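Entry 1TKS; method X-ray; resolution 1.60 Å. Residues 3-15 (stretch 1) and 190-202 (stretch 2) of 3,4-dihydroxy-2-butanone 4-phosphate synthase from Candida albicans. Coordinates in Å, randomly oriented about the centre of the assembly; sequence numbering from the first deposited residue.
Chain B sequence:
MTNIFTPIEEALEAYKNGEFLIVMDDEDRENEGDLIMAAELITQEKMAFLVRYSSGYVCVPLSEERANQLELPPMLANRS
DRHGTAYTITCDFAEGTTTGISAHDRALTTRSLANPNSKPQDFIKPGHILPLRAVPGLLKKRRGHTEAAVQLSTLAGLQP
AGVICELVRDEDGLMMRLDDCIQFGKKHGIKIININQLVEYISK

Stretch 1 3-15: NIFTPIEEALEAY
Stretch 2 190-202: IKIININQLVEYI

Two segments of one chain, at least 177 residues apart in sequence wherever they touch, pack to bury 789 Å² summed over both sides. Stretch 1 runs extended through F5 and T6 (phi/psi -97/138 and -77/137), passes P7 at the N-cap position (-57/140), and turns into a helix from I8 that continues beyond Y15. Stretch 2 includes a strand that ends at N194, then a helix from I195 that continues beyond I202. The N-to-C direction of the first helix makes 123° with the strand (closest axial approach 9.1 Å) and 103° with the second helix (11.3 Å), so the first helix lies steeply across both elements. The register is marked by the nearest CA pairs, F5 CA to I193 CA at 5.0 Å and I8 CA to L198 CA at 6.6 Å.

The backbones meet at the carbonyl of I192. T6 N donates to I192 O at 2.8 Å, nearly straight at 163°, and F5 CA adds a CA-H...O contact to I192 O at 3.3 Å. Beside this joint a water fills the gap: it donates to I4 O (2.9 Å), accepts from I192 N (3.1 Å) and hydrogen-bonds T6 OG1 (2.7 Å), thereby linking polar groups of both stretches.

F5 (chi1 -55°, m; chi2 96°) sets its ring crosswise to the strand, beside I192 to N194. N194 ND2 sits over one face, 3.5 Å from F5 CG, while I192 (m, t) brings CG2 to 3.8 Å from F5 CD2. N194 (chi1 65°, p; chi2 77°) also caps the second helix: Q197 N donates to N194 OD1 at 2.7 Å. Q197 (t, t) points its CA-to-CB bond toward stretch 1, its side chain lying between F5 and I8.

I8 is the chief bump, its CA-to-CB bond pointing toward stretch 2 and 107 Å² of its surface covered. Bent by chi1 -77° (m) and chi2 55° (p), it enters the hollow lined by Q197, L198 and Y201. Its CG1 meets CD1 of L198 (t, p) at 3.9 Å. Its CG2 stands 3.6 Å from the centroid of the Y201 ring, 12° off the normal, a CH-pi contact that sets a methyl group squarely over the aromatic face. Y201 (chi1 -177°, t; chi2 78°) then reaches E9 (m, t), and Y201 OH donates to E9 OE1 at 2.7 Å, a phenol-to-carboxylate bond near the plane of the ring.

Farther along the first helix, small residues make room for larger neighbours. A11 CB points toward stretch 2 and rests 3.6 Å from CG2 of I193 (p, t); the same I193 CG2 lies 3.5 Å from T6 O. K191 (m, t, t, p) also points toward stretch 1 and lays its aliphatic chain over the helix, K191 CD coming within 3.9 Å of A14 CB, while K191 CB approaches T6 OG1 at 3.3 Å. Methylene groups thus cover the alanine surface where the helix presents no bulky side chain.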

# COMPACT_ATOMS: atom_id res chain seq x y z
N ASN B 3 -25.48 0.32 -21.21
CA ASN B 3 -25.40 1.77 -20.90
C ASN B 3 -24.48 2.03 -19.70
O ASN B 3 -24.35 3.17 -19.25
CB ASN B 3 -26.80 2.32 -20.60
CG ASN B 3 -27.45 1.66 -19.39
OD1 ASN B 3 -27.66 0.45 -19.37
ND2 ASN B 3 -27.76 2.46 -18.38
N ILE B 4 -23.86 0.98 -19.19
CA ILE B 4 -22.95 1.10 -18.05
C ILE B 4 -21.56 0.59 -18.39
O ILE B 4 -20.57 1.28 -18.17
CB ILE B 4 -23.47 0.33 -16.82
CG1 ILE B 4 -24.74 1.00 -16.27
CG2 ILE B 4 -22.39 0.27 -15.74
CD1 ILE B 4 -25.35 0.28 -15.09
N PHE B 5 -21.50 -0.63 -18.92
CA PHE B 5 -20.22 -1.23 -19.26
C PHE B 5 -19.82 -1.09 -20.72
O PHE B 5 -20.64 -1.24 -21.63
CB PHE B 5 -20.20 -2.71 -18.86
CG PHE B 5 -20.55 -2.95 -17.42
CD1 PHE B 5 -21.86 -3.27 -17.05
CD2 PHE B 5 -19.59 -2.82 -16.42
CE1 PHE B 5 -22.19 -3.46 -15.71
CE2 PHE B 5 -19.92 -3.01 -15.08
CZ PHE B 5 -21.22 -3.33 -14.72
N THR B 6 -18.54 -0.79 -20.92
CA THR B 6 -17.95 -0.61 -22.25
C THR B 6 -17.70 -1.96 -22.93
O THR B 6 -17.24 -2.90 -22.30
CB THR B 6 -16.61 0.14 -22.14
OG1 THR B 6 -16.84 1.48 -21.68
CG2 THR B 6 -15.89 0.18 -23.48
N PRO B 7 -18.02 -2.06 -24.23
CA PRO B 7 -17.80 -3.31 -24.97
C PRO B 7 -16.32 -3.69 -24.87
O PRO B 7 -15.45 -2.82 -24.97
CB PRO B 7 -18.21 -2.95 -26.39
CG PRO B 7 -19.27 -1.92 -26.19
CD PRO B 7 -18.69 -1.06 -25.08
N ILE B 8 -16.03 -4.98 -24.71
CA ILE B 8 -14.65 -5.44 -24.57
C ILE B 8 -13.67 -4.93 -25.62
O ILE B 8 -12.57 -4.49 -25.27
CB ILE B 8 -14.57 -6.99 -24.54
CG1 ILE B 8 -14.98 -7.52 -23.17
CG2 ILE B 8 -13.14 -7.43 -24.82
CD1 ILE B 8 -16.30 -7.08 -22.72
N GLU B 9 -14.04 -4.98 -26.90
CA GLU B 9 -13.12 -4.55 -27.93
C GLU B 9 -12.75 -3.07 -27.82
O GLU B 9 -11.60 -2.70 -28.05
CB GLU B 9 -13.66 -4.91 -29.32
CG GLU B 9 -13.77 -6.43 -29.48
CD GLU B 9 -13.94 -6.92 -30.92
OE1 GLU B 9 -13.86 -8.16 -31.12
OE2 GLU B 9 -14.16 -6.10 -31.83
N GLU B 10 -13.71 -2.23 -27.43
CA GLU B 10 -13.43 -0.81 -27.27
C GLU B 10 -12.55 -0.62 -26.03
O GLU B 10 -11.64 0.21 -26.02
CB GLU B 10 -14.72 0.00 -27.12
CG GLU B 10 -15.72 -0.12 -28.28
CD GLU B 10 -15.16 0.28 -29.65
OE1 GLU B 10 -14.10 0.95 -29.70
OE2 GLU B 10 -15.79 -0.07 -30.67
N ALA B 11 -12.82 -1.40 -24.98
CA ALA B 11 -12.05 -1.30 -23.75
C ALA B 11 -10.60 -1.75 -23.97
O ALA B 11 -9.68 -1.17 -23.40
CB ALA B 11 -12.69 -2.14 -22.65
N LEU B 12 -10.40 -2.77 -24.80
CA LEU B 12 -9.05 -3.24 -25.07
C LEU B 12 -8.22 -2.19 -25.79
O LEU B 12 -7.03 -2.04 -25.53
CB LEU B 12 -9.09 -4.53 -25.90
CG LEU B 12 -9.60 -5.78 -25.18
CD1 LEU B 12 -9.65 -6.93 -26.18
CD2 LEU B 12 -8.68 -6.12 -24.01
N GLU B 13 -8.85 -1.45 -26.71
CA GLU B 13 -8.13 -0.42 -27.43
C GLU B 13 -7.69 0.68 -26.46
O GLU B 13 -6.59 1.21 -26.58
CB GLU B 13 -8.99 0.17 -28.55
CG GLU B 13 -9.13 -0.78 -29.72
CD GLU B 13 -7.80 -1.08 -30.37
OE1 GLU B 13 -7.64 -2.20 -30.91
OE2 GLU B 13 -6.91 -0.20 -30.36
N ALA B 14 -8.56 1.02 -25.51
CA ALA B 14 -8.22 2.04 -24.52
C ALA B 14 -7.05 1.54 -23.68
O ALA B 14 -6.11 2.28 -23.39
CB ALA B 14 -9.42 2.34 -23.64
N TYR B 15 -7.13 0.27 -23.30
CA TYR B 15 -6.10 -0.37 -22.48
C TYR B 15 -4.78 -0.41 -23.26
O TYR B 15 -3.71 -0.16 -22.71
CB TYR B 15 -6.58 -1.77 -22.10
CG TYR B 15 -5.76 -2.49 -21.05
CD1 TYR B 15 -4.64 -3.23 -21.40
CD2 TYR B 15 -6.15 -2.46 -19.71
CE1 TYR B 15 -3.92 -3.93 -20.44
CE2 TYR B 15 -5.43 -3.16 -18.74
CZ TYR B 15 -4.32 -3.89 -19.12
OH TYR B 15 -3.62 -4.60 -18.17
N ILE B 190 -12.94 7.34 -17.73
CA ILE B 190 -12.42 5.98 -17.67
C ILE B 190 -13.54 4.98 -17.93
O ILE B 190 -14.60 5.05 -17.32
CB ILE B 190 -11.78 5.69 -16.30
CG1 ILE B 190 -10.62 6.66 -16.06
CG2 ILE B 190 -11.29 4.24 -16.23
CD1 ILE B 190 -9.99 6.55 -14.67
N LYS B 191 -13.28 4.07 -18.87
CA LYS B 191 -14.25 3.04 -19.24
C LYS B 191 -14.35 1.97 -18.16
O LYS B 191 -13.39 1.68 -17.45
CB LYS B 191 -13.83 2.40 -20.57
CG LYS B 191 -14.03 3.31 -21.78
CD LYS B 191 -13.22 2.81 -22.98
CE LYS B 191 -13.70 3.42 -24.28
NZ LYS B 191 -13.75 4.91 -24.23
N ILE B 192 -15.53 1.37 -18.06
CA ILE B 192 -15.80 0.34 -17.05
C ILE B 192 -16.20 -0.98 -17.69
O ILE B 192 -16.98 -1.00 -18.64
CB ILE B 192 -16.95 0.79 -16.12
CG1 ILE B 192 -16.65 2.18 -15.56
CG2 ILE B 192 -17.14 -0.23 -14.99
CD1 ILE B 192 -17.81 2.79 -14.80
N ILE B 193 -15.66 -2.08 -17.17
CA ILE B 193 -15.99 -3.41 -17.68
C ILE B 193 -16.14 -4.34 -16.48
O ILE B 193 -15.86 -3.95 -15.35
CB ILE B 193 -14.88 -4.00 -18.59
CG1 ILE B 193 -13.55 -4.07 -17.82
CG2 ILE B 193 -14.71 -3.16 -19.85
CD1 ILE B 193 -12.51 -4.96 -18.47
N ASN B 194 -16.59 -5.57 -16.72
CA ASN B 194 -16.67 -6.54 -15.64
C ASN B 194 -16.10 -7.86 -16.13
O ASN B 194 -16.07 -8.13 -17.33
CB ASN B 194 -18.11 -6.65 -15.08
CG ASN B 194 -19.10 -7.22 -16.08
OD1 ASN B 194 -19.14 -8.42 -16.33
ND2 ASN B 194 -19.94 -6.34 -16.64
N ILE B 195 -15.62 -8.68 -15.19
CA ILE B 195 -15.00 -9.95 -15.53
C ILE B 195 -15.92 -10.93 -16.22
O ILE B 195 -15.50 -11.64 -17.13
CB ILE B 195 -14.40 -10.61 -14.28
CG1 ILE B 195 -13.28 -9.72 -13.73
CG2 ILE B 195 -13.86 -12.00 -14.62
CD1 ILE B 195 -12.68 -10.19 -12.42
N ASN B 196 -17.18 -10.98 -15.79
CA ASN B 196 -18.14 -11.88 -16.42
C ASN B 196 -18.22 -11.52 -17.89
O ASN B 196 -18.24 -12.39 -18.77
CB ASN B 196 -19.51 -11.70 -15.77
CG ASN B 196 -19.91 -12.89 -14.93
OD1 ASN B 196 -19.29 -13.16 -13.90
ND2 ASN B 196 -20.93 -13.61 -15.37
N GLN B 197 -18.27 -10.23 -18.16
CA GLN B 197 -18.35 -9.70 -19.51
C GLN B 197 -17.11 -10.11 -20.30
O GLN B 197 -17.20 -10.47 -21.48
CB GLN B 197 -18.44 -8.17 -19.43
CG GLN B 197 -18.71 -7.48 -20.74
CD GLN B 197 -18.41 -5.99 -20.67
OE1 GLN B 197 -18.73 -5.24 -21.60
NE2 GLN B 197 -17.78 -5.56 -19.59
N LEU B 198 -15.95 -10.09 -19.65
CA LEU B 198 -14.70 -10.45 -20.29
C LEU B 198 -14.60 -11.96 -20.55
O LEU B 198 -14.10 -12.38 -21.59
CB LEU B 198 -13.53 -9.98 -19.42
CG LEU B 198 -12.12 -10.10 -20.02
CD1 LEU B 198 -12.08 -9.39 -21.37
CD2 LEU B 198 -11.11 -9.49 -19.06
N VAL B 199 -15.08 -12.76 -19.60
CA VAL B 199 -15.04 -14.22 -19.75
C VAL B 199 -15.91 -14.64 -20.93
O VAL B 199 -15.55 -15.52 -21.70
CB VAL B 199 -15.53 -14.93 -18.47
CG1 VAL B 199 -15.70 -16.43 -18.74
CG2 VAL B 199 -14.52 -14.72 -17.35
N GLU B 200 -17.07 -13.99 -21.07
CA GLU B 200 -17.96 -14.31 -22.18
C GLU B 200 -17.25 -14.03 -23.49
O GLU B 200 -17.37 -14.80 -24.45
CB GLU B 200 -19.24 -13.48 -22.08
CG GLU B 200 -20.19 -13.93 -20.98
CD GLU B 200 -21.45 -13.10 -20.92
OE1 GLU B 200 -22.02 -12.80 -22.00
OE2 GLU B 200 -21.89 -12.75 -19.81
N TYR B 201 -16.51 -12.93 -23.54
CA TYR B 201 -15.79 -12.54 -24.74
C TYR B 201 -14.75 -13.57 -25.18
O TYR B 201 -14.76 -14.02 -26.32
CB TYR B 201 -15.08 -11.20 -24.54
CG TYR B 201 -14.37 -10.70 -25.78
CD1 TYR B 201 -15.08 -10.11 -26.81
CD2 TYR B 201 -13.00 -10.87 -25.93
CE1 TYR B 201 -14.44 -9.69 -27.98
CE2 TYR B 201 -12.34 -10.46 -27.08
CZ TYR B 201 -13.07 -9.87 -28.11
OH TYR B 201 -12.42 -9.47 -29.25
N ILE B 202 -13.86 -13.93 -24.26
CA ILE B 202 -12.80 -14.89 -24.55
C ILE B 202 -13.30 -16.31 -24.77
O ILE B 202 -12.60 -17.15 -25.34
CB ILE B 202 -11.75 -14.95 -23.41
CG1 ILE B 202 -12.42 -15.44 -22.13
CG2 ILE B 202 -11.12 -13.58 -23.21
CD1 ILE B 202 -11.46 -15.63 -20.97
O HOH W 1 -18.12 2.28 -19.39